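Local coordinates for protein UDP-N-acetylglucosamine 2-epimerase (Methanocaldococcus jannaschii, PDB 4NES) that probably catalyses the reversible epimerization at C-2 of UDP-N-acetylglucosamine, giving UDP-N-acetylmannosamine, the activated donor of ManNAc residues, at residues 5-8 and 12-15; 17-22 and 168-173; 33-38 and 72-77. All coordinates share one frame; numbering follows the deposited sequence.

How the contacts relate
Contacts 1 and 3 sit side by side, their centres about 12 Å apart, on strands 3-7 and 30-34, neighbours in the seven-stranded parallel sheet; a probable hydrogen bond joins Ile5 O and Ile33 N. Contacts 1 and 2 both use helix 10-23, with centres about 11 Å apart, and a probable hydrogen bond joins Lys15 O and Thr170 OG1. Contacts 2 and 3 lie about 23 Å apart, centre to centre, and do not touch. Along the chain contact 1 closes first, and contact 3 is nested within the long loop that contact 2 closes. Contacts 1 and 3 thus hold ligand-pocket residues just after neighbouring strands: Ile14 for UDP, Gln37 and His38 for UDP-GlcNAc.

Contact 1 (5-8 and 12-15). With UDP (uridine-5'-diphosphate), chain C.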
loop_
_atom_site.group_PDB
_atom_site.type_symbol
_atom_site.label_atom_id
_atom_site.label_comp_id
_atom_site.label_asym_id
_atom_site.label_seq_id
_atom_site.Cartn_x
_atom_site.Cartn_y
_atom_site.Cartn_z
ATOM N N ILE A 5 -13.111 14.653 2.431
ATOM C CA ILE A 5 -11.817 14.998 1.857
ATOM C C ILE A 5 -10.781 14.860 2.954
ATOM O O ILE A 5 -10.948 15.421 4.036
ATOM C CB ILE A 5 -11.791 16.445 1.369
ATOM C CG1 ILE A 5 -12.790 16.640 0.232
ATOM C CG2 ILE A 5 -10.395 16.809 0.900
ATOM C CD1 ILE A 5 -12.960 18.098 -0.185
ATOM N N ILE A 6 -9.728 14.091 2.697
ATOM C CA ILE A 6 -8.640 13.954 3.654
ATOM C C ILE A 6 -7.398 14.613 3.072
ATOM O O ILE A 6 -6.984 14.276 1.966
ATOM C CB ILE A 6 -8.349 12.473 3.945
ATOM C CG1 ILE A 6 -9.619 11.788 4.445
ATOM C CG2 ILE A 6 -7.196 12.329 4.948
ATOM C CD1 ILE A 6 -9.451 10.321 4.762
ATOM N N LEU A 7 -6.826 15.562 3.809
ATOM C CA LEU A 7 -5.635 16.273 3.359
ATOM C C LEU A 7 -4.678 16.518 4.519
ATOM O O LEU A 7 -5.057 16.430 5.689
ATOM C CB LEU A 7 -6.019 17.604 2.688
ATOM C CG LEU A 7 -6.768 18.658 3.519
ATOM C CD1 LEU A 7 -5.839 19.458 4.428
ATOM C CD2 LEU A 7 -7.553 19.605 2.620
ATOM N N GLY A 8 -3.437 16.849 4.187
ATOM C CA GLY A 8 -2.459 17.127 5.221
ATOM C C GLY A 8 -1.487 18.269 4.982
ATOM O O GLY A 8 -0.981 18.825 5.943
ATOM N N GLU A 12 -1.515 19.796 -1.245
ATOM C CA GLU A 12 -2.847 19.194 -1.256
ATOM C C GLU A 12 -3.918 20.251 -1.098
ATOM O O GLU A 12 -4.962 20.185 -1.751
ATOM C CB GLU A 12 -2.997 18.177 -0.124
ATOM C CG GLU A 12 -2.097 16.949 -0.224
ATOM C CD GLU A 12 -2.125 16.162 1.066
ATOM O OE1 GLU A 12 -1.110 16.161 1.798
ATOM O OE2 GLU A 12 -3.172 15.555 1.362
ATOM N N ILE A 13 -3.683 21.218 -0.213
ATOM C CA ILE A 13 -4.690 22.238 0.045
ATOM C C ILE A 13 -4.934 23.027 -1.242
ATOM O O ILE A 13 -6.082 23.278 -1.644
ATOM C CB ILE A 13 -4.249 23.180 1.186
ATOM C CG1 ILE A 13 -4.079 22.394 2.488
ATOM C CG2 ILE A 13 -5.258 24.297 1.372
ATOM C CD1 ILE A 13 -3.225 23.104 3.532
ATOM N N ILE A 14 -3.851 23.385 -1.914
ATOM C CA ILE A 14 -3.943 24.160 -3.146
ATOM C C ILE A 14 -4.662 23.351 -4.231
ATOM O O ILE A 14 -5.597 23.851 -4.872
ATOM C CB ILE A 14 -2.531 24.596 -3.603
ATOM C CG1 ILE A 14 -1.927 25.583 -2.592
ATOM C CG2 ILE A 14 -2.569 25.171 -5.014
ATOM C CD1 ILE A 14 -0.441 25.771 -2.756
ATOM N N LYS A 15 -4.261 22.097 -4.418
ATOM C CA LYS A 15 -4.828 21.287 -5.489
ATOM C C LYS A 15 -6.243 20.783 -5.218
ATOM O O LYS A 15 -6.960 20.413 -6.148
ATOM C CB LYS A 15 -3.873 20.141 -5.857
ATOM C CG LYS A 15 -2.749 20.635 -6.744
ATOM C CD LYS A 15 -1.665 19.585 -6.964
ATOM C CE LYS A 15 -0.705 20.004 -8.072
ATOM N NZ LYS A 15 0.441 19.043 -8.231
HETATM N N1 UDP C . 3.928 27.326 -2.972
HETATM C C2 UDP C . 3.467 28.384 -2.264
HETATM N N3 UDP C . 4.331 29.150 -1.564
HETATM C C4 UDP C . 5.659 28.901 -1.534
HETATM C C5 UDP C . 6.173 27.812 -2.252
HETATM C C6 UDP C . 5.259 27.028 -2.965
HETATM O O2 UDP C . 2.263 28.655 -2.258
HETATM O O4 UDP C . 6.505 29.717 -0.789
HETATM C "C1'" UDP C . 3.030 26.425 -3.717
HETATM C "C2'" UDP C . 3.229 26.283 -5.133
HETATM O "O2'" UDP C . 2.665 27.374 -5.826
HETATM C "C3'" UDP C . 2.614 24.982 -5.429
HETATM C "C4'" UDP C . 2.765 24.230 -4.192
HETATM O "O4'" UDP C . 3.284 25.111 -3.226
HETATM O "O3'" UDP C . 1.256 25.055 -5.765
HETATM C "C5'" UDP C . 3.722 23.091 -4.293
HETATM O "O5'" UDP C . 3.936 22.471 -3.049
HETATM P PA UDP C . 5.317 21.802 -2.655
HETATM O O1A UDP C . 5.553 22.056 -1.182
HETATM O O2A UDP C . 6.415 22.373 -3.526
HETATM O O3A UDP C . 5.175 20.240 -2.827
HETATM P PB UDP C . 5.132 19.267 -4.056
HETATM O O1B UDP C . 4.317 19.886 -5.182
HETATM O O2B UDP C . 6.545 18.957 -4.478
HETATM O O3B UDP C . 4.468 18.051 -3.473
HETATM O O HOH W 1 -5.256 14.788 -0.074
#
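Glu12 reaches back to the end of strand 3-7 with its CG anti to its own carbonyl carbon (chi1 -65°) and its chain extended from there, which brings the carboxylate to the backbone N of Gly8. Leu7 takes the less common first torsion, with CG between the backbone N and the carbonyl carbon (chi1 61°), and this swings CD1 onto Ile13 CG1 at 3.9 Å, the two branched chains crossing obliquely. The contact thus has a polar half and an apolar half, set by successive residues of helix 10-23.

In the polar half, Glu12 OE2 does the touching. It takes a weak, bent bond from Gly8 N at 3.1 Å (138° at the hydrogen) and lies 3.3 Å from Leu7 CA. A water stands 2.6 Å from Glu12 OE2 and 2.7 Å from Ile6 O and links the two. The other oxygen, OE1, is held by the hydroxyls of Thr9 and Thr96; together with the water and the weak Gly8 bond at OE2, this probably limits turning of the carboxylate.

This is the short connection from strand 3-7 to helix 10-23 in a beta-alpha-beta unit, Rossmann-like as in GT-B enzymes. Ile14, the residue after Ile13, places CD1 3.5 Å from O3' of UDP, while Lys15 pairs with Glu117 and Glu293. The buried carboxylate of Glu12 is satisfied by two hydroxyls, a water and a weak amide bond, consistent with its tying the end of strand 3-7 to helix 10-23.

Contact 2 (17-22 and 168-173); sequences SPIIRA and GNTIVD
The flat carboxylate of Asp173 meets Pro18 at an oblique angle: Pro18 CB lies 3.5 Å from Asp173 OD2 but well tilted from the carboxylate plane, neither stacked over a face nor level with an edge. The proline ring is puckered rather than flat, and its CG touches Asp173 CB at 3.5 Å and, at the same distance of 3.5 Å, Thr170 O. Here helix 10-23, the first helix of the Rossmann-like N-terminal half of a GT-B fold, packs against the first turn of helix 170-183, the helix that follows the outermost strand, 164-166.

The ring nitrogen of Pro18 has no hydrogen to give, which accounts for the bond missing there; helix 10-23 is kinked at this point, and Ile19 N makes no bond to the turn before either. Lys15 O, which Ile19 N would take in an unbroken helix, receives the hydroxyl of Thr170 instead. That OG1 stands between its backbone N and carbonyl carbon (chi1 61°), which turns it toward the kinked turn. After the kink the helical bonds resume, Arg21 N to Ser17 O.

Asn169 caps the facing helix: the amide oxygen OD1 accepts from Ile171 N at 2.9 Å in a nearly straight bond (168°), the donor tilted 19° from the carbonyl plane. Its ND2 goes to Glu117. The buried carboxylate of Asp173 is held by backbone amides at the start of helix 353-363, OD1 by Ser353 N and OD2 by Gly354 N, while its CB packs on proline. Ile19 CD1 also comes within 4.3 Å of the methyl CG2 of Thr170.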
loop_
_atom_site.group_PDB
_atom_site.type_symbol
_atom_site.label_atom_id
_atom_site.label_comp_id
_atom_site.label_asym_id
_atom_site.label_seq_id
_atom_site.Cartn_x
_atom_site.Cartn_y
_atom_site.Cartn_z
ATOM N N SER A 17 -8.389 22.846 -3.613
ATOM C CA SER A 17 -9.225 24.051 -3.623
ATOM C C SER A 17 -10.250 24.128 -4.777
ATOM O O SER A 17 -11.396 24.533 -4.542
ATOM C CB SER A 17 -8.397 25.347 -3.464
ATOM O OG SER A 17 -7.627 25.686 -4.607
ATOM N N PRO A 18 -9.875 23.712 -6.006
ATOM C CA PRO A 18 -10.901 23.744 -7.058
ATOM C C PRO A 18 -12.001 22.708 -6.858
ATOM O O PRO A 18 -13.136 22.924 -7.323
ATOM C CB PRO A 18 -10.113 23.435 -8.332
ATOM C CG PRO A 18 -8.686 23.846 -8.006
ATOM C CD PRO A 18 -8.527 23.476 -6.564
ATOM N N ILE A 19 -11.684 21.594 -6.204
ATOM C CA ILE A 19 -12.701 20.594 -5.882
ATOM C C ILE A 19 -13.654 21.124 -4.817
ATOM O O ILE A 19 -14.889 20.985 -4.927
ATOM C CB ILE A 19 -12.045 19.269 -5.460
ATOM C CG1 ILE A 19 -11.431 18.620 -6.699
ATOM C CG2 ILE A 19 -13.065 18.344 -4.810
ATOM C CD1 ILE A 19 -10.442 17.520 -6.388
ATOM N N ILE A 20 -13.094 21.780 -3.808
ATOM C CA ILE A 20 -13.899 22.451 -2.797
ATOM C C ILE A 20 -14.794 23.526 -3.423
ATOM O O ILE A 20 -15.989 23.596 -3.092
ATOM C CB ILE A 20 -13.004 23.024 -1.678
ATOM C CG1 ILE A 20 -12.380 21.860 -0.897
ATOM C CG2 ILE A 20 -13.787 23.982 -0.768
ATOM C CD1 ILE A 20 -11.198 22.231 -0.021
ATOM N N ARG A 21 -14.258 24.332 -4.343
ATOM C CA ARG A 21 -15.069 25.353 -5.033
ATOM C C ARG A 21 -16.265 24.707 -5.735
ATOM O O ARG A 21 -17.406 25.209 -5.681
ATOM C CB ARG A 21 -14.224 26.111 -6.062
ATOM C CG ARG A 21 -13.243 27.144 -5.500
ATOM C CD ARG A 21 -13.949 28.395 -4.977
ATOM N NE ARG A 21 -14.378 28.235 -3.592
ATOM C CZ ARG A 21 -13.589 28.428 -2.538
ATOM N NH1 ARG A 21 -12.325 28.800 -2.705
ATOM N NH2 ARG A 21 -14.061 28.252 -1.315
ATOM N N ALA A 22 -16.012 23.569 -6.371
ATOM C CA ALA A 22 -17.070 22.859 -7.079
ATOM C C ALA A 22 -18.094 22.245 -6.124
ATOM O O ALA A 22 -19.301 22.340 -6.364
ATOM C CB ALA A 22 -16.485 21.804 -7.989
ATOM N N GLY A 168 -7.571 16.263 -16.563
ATOM C CA GLY A 168 -6.649 17.379 -16.434
ATOM C C GLY A 168 -6.172 17.475 -15.000
ATOM O O GLY A 168 -6.612 16.711 -14.141
ATOM N N ASN A 169 -5.256 18.403 -14.741
ATOM C CA ASN A 169 -4.776 18.624 -13.385
ATOM C C ASN A 169 -5.458 19.836 -12.777
ATOM O O ASN A 169 -5.487 20.903 -13.394
ATOM C CB ASN A 169 -3.248 18.778 -13.370
ATOM C CG ASN A 169 -2.655 18.593 -11.982
ATOM O OD1 ASN A 169 -3.081 19.215 -11.011
ATOM N ND2 ASN A 169 -1.682 17.689 -11.875
ATOM N N THR A 170 -6.007 19.673 -11.569
ATOM C CA THR A 170 -6.656 20.792 -10.867
ATOM C C THR A 170 -5.729 21.991 -10.616
ATOM O O THR A 170 -6.210 23.093 -10.310
ATOM C CB THR A 170 -7.260 20.370 -9.515
ATOM O OG1 THR A 170 -6.217 19.878 -8.669
ATOM C CG2 THR A 170 -8.330 19.291 -9.688
ATOM N N ILE A 171 -4.416 21.804 -10.725
ATOM C CA ILE A 171 -3.515 22.932 -10.564
ATOM C C ILE A 171 -3.750 23.980 -11.652
ATOM O O ILE A 171 -3.529 25.177 -11.418
ATOM C CB ILE A 171 -2.034 22.493 -10.523
ATOM C CG1 ILE A 171 -1.172 23.600 -9.927
ATOM C CG2 ILE A 171 -1.540 22.073 -11.904
ATOM C CD1 ILE A 171 -1.527 23.923 -8.501
ATOM N N VAL A 172 -4.231 23.566 -12.827
ATOM C CA VAL A 172 -4.602 24.546 -13.847
ATOM C C VAL A 172 -5.751 25.414 -13.343
ATOM O O VAL A 172 -5.677 26.639 -13.426
ATOM C CB VAL A 172 -4.986 23.899 -15.196
ATOM C CG1 VAL A 172 -5.314 24.981 -16.235
ATOM C CG2 VAL A 172 -3.866 23.028 -15.699
ATOM N N ASP A 173 -6.806 24.784 -12.822
ATOM C CA ASP A 173 -7.918 25.528 -12.225
ATOM C C ASP A 173 -7.398 26.519 -11.190
ATOM O O ASP A 173 -7.785 27.684 -11.178
ATOM C CB ASP A 173 -8.882 24.625 -11.436
ATOM C CG ASP A 173 -9.374 23.397 -12.192
ATOM O OD1 ASP A 173 -8.687 22.853 -13.074
ATOM O OD2 ASP A 173 -10.473 22.923 -11.821
#

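Contact 3 (33-38 and 72-77); sequences IHTNQH and GKMLIE. With UD1 (uridine-diphosphate-N-acetylglucosamine), chain B.
A methyl group is what helix 67-85 sends to the ligand-binding loop: CE of Met74, modelled as selenomethionine, ends 3.5 Å from the amide oxygen OE1 of Gln37 and 3.9 Å from Thr35 OG1. The long Met74 chain crosses both partners at about a right angle. Gln37 CB lies 3.8 Å from the same methyl.

With CG anti to the backbone N (chi1 -178°) and the chain extended, Gln37 carries its amide out to UDP-GlcNAc. NE2 gives two nearly straight bonds, to the acetyl oxygen O7' at 3.0 Å and to the phosphate oxygen O2A at 3.1 Å; these and the bond of OE1 to Thr98 OG1 together fix the amide's flip. Cut back to an alanine, this position would probably leave O7' and O2A without their shared N-H donor and a gap where OE1 meets the Met74 methyl. Next door, His38 NE2 bonds O2B of the other phosphate at 2.8 Å, and His38 ND1 is bonded to Arg10 N. Thr35 OG1, also hydrogen-bonded to Thr98 OG1, accepts from Gln37 N in an ST turn that shapes the loop. The arrangement is that of a loop at the end of strand 30-34 lining the nucleotide-sugar cleft of a GT-B fold.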
loop_
_atom_site.group_PDB
_atom_site.type_symbol
_atom_site.label_atom_id
_atom_site.label_comp_id
_atom_site.label_asym_id
_atom_site.label_seq_id
_atom_site.Cartn_x
_atom_site.Cartn_y
_atom_site.Cartn_z
ATOM N N ILE A 33 -11.250 16.330 6.587
ATOM C CA ILE A 33 -10.437 15.774 7.656
ATOM C C ILE A 33 -8.992 16.191 7.387
ATOM O O ILE A 33 -8.406 15.838 6.359
ATOM C CB ILE A 33 -10.511 14.234 7.688
ATOM C CG1 ILE A 33 -11.951 13.752 7.912
ATOM C CG2 ILE A 33 -9.566 13.681 8.758
ATOM C CD1 ILE A 33 -12.112 12.255 7.684
ATOM N N HIS A 34 -8.426 16.964 8.306
ATOM C CA HIS A 34 -7.057 17.449 8.180
ATOM C C HIS A 34 -6.170 16.614 9.111
ATOM O O HIS A 34 -6.430 16.543 10.312
ATOM C CB HIS A 34 -7.030 18.926 8.594
ATOM C CG HIS A 34 -5.844 19.702 8.105
ATOM N ND1 HIS A 34 -4.598 19.134 7.895
ATOM C CD2 HIS A 34 -5.704 21.013 7.813
ATOM C CE1 HIS A 34 -3.758 20.060 7.480
ATOM N NE2 HIS A 34 -4.402 21.218 7.423
ATOM N N THR A 35 -5.138 15.965 8.573
ATOM C CA THR A 35 -4.222 15.219 9.434
ATOM C C THR A 35 -3.277 16.149 10.176
ATOM O O THR A 35 -2.613 15.737 11.137
ATOM C CB THR A 35 -3.354 14.236 8.641
ATOM O OG1 THR A 35 -2.590 14.979 7.680
ATOM C CG2 THR A 35 -4.216 13.198 7.942
ATOM N N ASN A 36 -3.187 17.391 9.702
ATOM C CA ASN A 36 -2.248 18.368 10.233
ATOM C C ASN A 36 -0.820 17.861 10.122
ATOM O O ASN A 36 0.006 18.129 10.992
ATOM C CB ASN A 36 -2.592 18.764 11.676
ATOM C CG ASN A 36 -4.065 19.075 11.857
ATOM O OD1 ASN A 36 -4.774 18.334 12.528
ATOM N ND2 ASN A 36 -4.536 20.174 11.260
ATOM N N GLN A 37 -0.548 17.127 9.043
ATOM C CA GLN A 37 0.817 16.765 8.688
ATOM C C GLN A 37 1.654 18.033 8.600
ATOM O O GLN A 37 2.757 18.104 9.142
ATOM C CB GLN A 37 0.860 15.992 7.363
ATOM C CG GLN A 37 2.280 15.573 7.013
ATOM C CD GLN A 37 2.395 14.724 5.756
ATOM O OE1 GLN A 37 1.431 14.103 5.294
ATOM N NE2 GLN A 37 3.586 14.708 5.190
ATOM N N HIS A 38 1.108 19.037 7.912
ATOM C CA HIS A 38 1.640 20.398 7.946
ATOM C C HIS A 38 0.837 21.225 8.933
ATOM O O HIS A 38 -0.386 21.076 9.014
ATOM C CB HIS A 38 1.593 21.030 6.559
ATOM C CG HIS A 38 2.662 20.522 5.649
ATOM N ND1 HIS A 38 2.880 21.025 4.393
ATOM C CD2 HIS A 38 3.583 19.549 5.848
ATOM C CE1 HIS A 38 3.910 20.393 3.848
ATOM N NE2 HIS A 38 4.348 19.491 4.712
ATOM N N GLY A 72 1.489 5.452 10.654
ATOM C CA GLY A 72 0.799 4.627 11.634
ATOM C C GLY A 72 -0.207 5.390 12.482
ATOM O O GLY A 72 -1.353 4.959 12.649
ATOM N N LYS A 73 0.211 6.535 13.015
ATOM C CA LYS A 73 -0.705 7.389 13.757
ATOM C C LYS A 73 -1.879 7.821 12.873
ATOM O O LYS A 73 -3.026 7.886 13.327
ATOM C CB LYS A 73 0.030 8.621 14.278
ATOM C CG LYS A 73 1.042 8.347 15.386
ATOM C CD LYS A 73 1.818 9.631 15.649
ATOM C CE LYS A 73 2.922 9.473 16.669
ATOM N NZ LYS A 73 3.543 10.810 16.924
HETATM N N MSE A 74 -1.596 8.120 11.609
HETATM C CA MSE A 74 -2.654 8.493 10.678
HETATM C C MSE A 74 -3.666 7.373 10.464
HETATM O O MSE A 74 -4.864 7.636 10.433
HETATM C CB MSE A 74 -2.077 8.933 9.330
HETATM C CG MSE A 74 -1.331 10.242 9.358
HETATM SE SE MSE A 74 -0.360 10.557 7.695
HETATM C CE MSE A 74 0.214 12.365 8.113
ATOM N N LEU A 75 -3.205 6.131 10.312
ATOM C CA LEU A 75 -4.137 5.010 10.147
ATOM C C LEU A 75 -5.047 4.891 11.361
ATOM O O LEU A 75 -6.260 4.712 11.223
ATOM C CB LEU A 75 -3.405 3.676 9.955
ATOM C CG LEU A 75 -2.523 3.507 8.719
ATOM C CD1 LEU A 75 -1.953 2.090 8.654
ATOM C CD2 LEU A 75 -3.296 3.819 7.454
ATOM N N ILE A 76 -4.464 4.980 12.552
ATOM C CA ILE A 76 -5.258 4.893 13.776
ATOM C C ILE A 76 -6.296 6.008 13.867
ATOM O O ILE A 76 -7.478 5.749 14.118
ATOM C CB ILE A 76 -4.358 4.915 15.028
ATOM C CG1 ILE A 76 -3.459 3.681 15.041
ATOM C CG2 ILE A 76 -5.197 4.961 16.296
ATOM C CD1 ILE A 76 -2.215 3.858 15.879
ATOM N N GLU A 77 -5.864 7.242 13.650
ATOM C CA GLU A 77 -6.738 8.383 13.889
ATOM C C GLU A 77 -7.744 8.625 12.772
ATOM O O GLU A 77 -8.884 9.000 13.045
ATOM C CB GLU A 77 -5.920 9.649 14.151
ATOM C CG GLU A 77 -5.075 9.568 15.414
ATOM C CD GLU A 77 -5.897 9.305 16.658
ATOM O OE1 GLU A 77 -6.957 9.939 16.818
ATOM O OE2 GLU A 77 -5.472 8.474 17.484
HETATM C "C1'" UD1 B . 5.770 16.470 2.583
HETATM C "C2'" UD1 B . 5.511 15.395 1.573
HETATM C "C3'" UD1 B . 5.972 15.783 0.252
HETATM C "C4'" UD1 B . 5.444 17.080 -0.191
HETATM C "C5'" UD1 B . 5.652 18.128 0.873
HETATM C "C6'" UD1 B . 4.962 19.402 0.559
HETATM C "C7'" UD1 B . 5.570 13.029 2.563
HETATM C "C8'" UD1 B . 6.417 11.839 2.901
HETATM N "N2'" UD1 B . 6.238 14.160 1.961
HETATM O "O1'" UD1 B . 7.135 16.666 2.691
HETATM O "O3'" UD1 B . 5.609 14.764 -0.698
HETATM O "O4'" UD1 B . 6.071 17.498 -1.393
HETATM O "O5'" UD1 B . 5.128 17.693 2.123
HETATM O "O6'" UD1 B . 5.595 20.532 1.031
HETATM O "O7'" UD1 B . 4.359 13.033 2.798
HETATM N N1 UD1 B . 7.959 20.994 8.985
HETATM C C2 UD1 B . 7.674 22.105 9.666
HETATM N N3 UD1 B . 6.442 22.610 9.652
HETATM C C4 UD1 B . 5.456 22.012 8.969
HETATM C C5 UD1 B . 5.717 20.856 8.248
HETATM C C6 UD1 B . 7.008 20.352 8.265
HETATM O O2 UD1 B . 8.539 22.679 10.300
HETATM O O4 UD1 B . 4.200 22.545 8.970
HETATM C C1B UD1 B . 9.328 20.427 8.975
HETATM C C2B UD1 B . 9.634 19.537 10.111
HETATM O "O2'" UD1 B . 10.982 19.692 10.480
HETATM C C3B UD1 B . 9.420 18.217 9.564
HETATM C C4B UD1 B . 9.918 18.373 8.174
HETATM O O4B UD1 B . 9.562 19.683 7.777
HETATM O O3B UD1 B . 10.069 17.181 10.260
HETATM C C5B UD1 B . 9.316 17.393 7.232
HETATM O O5B UD1 B . 7.912 17.335 7.244
HETATM P PA UD1 B . 7.168 16.190 6.506
HETATM O O1A UD1 B . 7.591 14.882 7.100
HETATM O O2A UD1 B . 5.698 16.423 6.625
HETATM O O3A UD1 B . 7.646 16.161 5.017
HETATM P PB UD1 B . 7.782 17.346 3.958
HETATM O O1B UD1 B . 9.236 17.528 3.668
HETATM O O2B UD1 B . 7.019 18.564 4.403
#